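Local coordinates for ywnA (Bacillus subtilis subsp. subtilis, PDB 1XD7), which probably binds DNA through a winged helix-turn-helix domain and regulates transcription as a member of the Rrf2 family, at the interface of chains A and B. Numbering follows the deposited sequence. Chains: chain A/B, ywnA.

The interface of chains A and B. Residues chain A 8, 73, 118, 121-122, 125; chain B 110-111, 113-114, 117.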
# COMPACT_ATOMS: atom_id res chain seq x y z
N LEU A 8 -4.46 1.32 -10.62
CA LEU A 8 -3.50 0.50 -11.34
C LEU A 8 -4.26 -0.60 -12.06
O LEU A 8 -4.07 -0.85 -13.26
CB LEU A 8 -2.52 -0.10 -10.34
CG LEU A 8 -1.15 -0.59 -10.79
CD1 LEU A 8 -0.85 -1.85 -10.00
CD2 LEU A 8 -1.10 -0.86 -12.26
N LEU A 73 4.54 -2.83 -14.89
CA LEU A 73 3.42 -2.38 -14.10
C LEU A 73 3.84 -1.13 -13.33
O LEU A 73 3.09 -0.17 -13.21
CB LEU A 73 2.96 -3.50 -13.16
CG LEU A 73 2.46 -4.75 -13.89
CD1 LEU A 73 1.52 -5.55 -13.00
CD2 LEU A 73 1.71 -4.36 -15.15
N MET A 118 7.77 -2.69 -2.75
CA MET A 118 6.54 -2.64 -3.52
C MET A 118 6.95 -2.29 -4.96
O MET A 118 6.75 -3.08 -5.89
CB MET A 118 5.61 -1.54 -2.95
CG MET A 118 4.11 -1.58 -3.38
SD MET A 118 3.49 -0.08 -4.23
CE MET A 118 3.25 1.05 -2.82
N GLU A 121 8.73 -5.00 -7.29
CA GLU A 121 7.96 -6.07 -7.90
C GLU A 121 7.29 -5.50 -9.15
O GLU A 121 7.46 -6.01 -10.25
CB GLU A 121 6.89 -6.59 -6.95
CG GLU A 121 7.37 -7.74 -6.11
CD GLU A 121 7.93 -8.85 -6.97
OE1 GLU A 121 7.15 -9.45 -7.74
OE2 GLU A 121 9.15 -9.12 -6.89
N LEU A 122 6.54 -4.42 -8.97
CA LEU A 122 5.84 -3.79 -10.08
C LEU A 122 6.71 -3.59 -11.29
O LEU A 122 6.21 -3.44 -12.40
CB LEU A 122 5.29 -2.43 -9.67
CG LEU A 122 4.21 -2.44 -8.61
CD1 LEU A 122 3.93 -1.00 -8.23
CD2 LEU A 122 2.97 -3.13 -9.13
N LYS A 125 7.16 -7.40 -13.26
CA LYS A 125 6.13 -7.86 -14.17
C LYS A 125 5.98 -6.90 -15.35
O LYS A 125 6.46 -5.77 -15.30
CB LYS A 125 4.79 -7.96 -13.46
CG LYS A 125 4.88 -8.58 -12.09
CD LYS A 125 5.59 -9.91 -12.13
CE LYS A 125 5.75 -10.44 -10.72
NZ LYS A 125 4.44 -10.48 -10.02
N THR B 110 -0.96 -10.95 -8.93
CA THR B 110 0.19 -10.03 -8.92
C THR B 110 0.17 -9.25 -7.62
O THR B 110 1.17 -9.19 -6.91
CB THR B 110 0.13 -9.06 -10.09
OG1 THR B 110 -0.10 -9.78 -11.31
CG2 THR B 110 1.44 -8.32 -10.21
N PHE B 111 -0.98 -8.67 -7.31
CA PHE B 111 -1.15 -7.91 -6.07
C PHE B 111 -0.78 -8.75 -4.86
O PHE B 111 -0.59 -8.22 -3.77
CB PHE B 111 -2.60 -7.47 -5.91
CG PHE B 111 -3.03 -6.46 -6.93
CD1 PHE B 111 -4.34 -5.99 -6.93
CD2 PHE B 111 -2.14 -5.99 -7.89
CE1 PHE B 111 -4.75 -5.07 -7.88
CE2 PHE B 111 -2.54 -5.07 -8.85
CZ PHE B 111 -3.85 -4.61 -8.84
N SER B 113 1.80 -10.91 -5.08
CA SER B 113 3.24 -10.97 -5.17
C SER B 113 3.79 -9.71 -4.51
O SER B 113 4.69 -9.76 -3.67
CB SER B 113 3.67 -11.04 -6.63
OG SER B 113 5.07 -10.94 -6.76
N VAL B 114 3.23 -8.57 -4.90
CA VAL B 114 3.64 -7.28 -4.35
C VAL B 114 3.33 -7.26 -2.87
O VAL B 114 4.10 -6.74 -2.06
CB VAL B 114 2.88 -6.13 -5.03
CG1 VAL B 114 2.98 -4.87 -4.18
CG2 VAL B 114 3.44 -5.90 -6.42
N ALA B 117 5.78 -9.12 -0.99
CA ALA B 117 6.97 -8.30 -0.94
C ALA B 117 6.82 -7.30 0.22
O ALA B 117 7.60 -7.32 1.16
CB ALA B 117 7.16 -7.58 -2.24
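Helix 98-122 of B lies against helix 98-122 of A in this two-fold interface, with helices 7-19 and 73-80 and the loop residue A:Lys125 adding to the A side; it is plausibly the dimer of an Rrf2-type regulator, although the crystal alone does not prove it. The tight part centres on B:Val114, which has 74 Å² of its surface hidden by chain A. CG1, anti to the backbone N (chi1 163°), meets CG of A:Met118 at 3.6 Å, the two side chains crossing obliquely. CG2, beside the backbone N, branches off towards CB of A:Glu121, 3.6 Å away, with CD2 of A:Leu122 also against it. A:Glu121 thus packs with its aliphatic stem, whose CG touches the methyl of B:Ala117, before the chain bends at chi2 (-54°) and brings the carboxylate to B:Ser113. There the serine hydroxyl OG donates to OE1 over 2.7 Å, from above the carboxylate plane, 50° out of it. NZ of A:Lys125 lies 3.7 Å from the same OE1, a long salt bridge within chain A that probably helps steady the negative charge. An alanine here would take away the carboxylate and CG, and with them the serine bond, the lysine pairing and the touch on B:Ala117, and would probably loosen this part of the contact. Packing is looser, through isolated touches, where CG2 of B:Thr110 meets CG of A:Lys125 and CD1 of A:Leu73 tip to tip, each at 3.9 Å, and where A:Leu8 and B:Phe111 slide past each other in opposite directions, CD1 of A:Leu8 reaching ring atom CE2 of B:Phe111 at 3.8 Å.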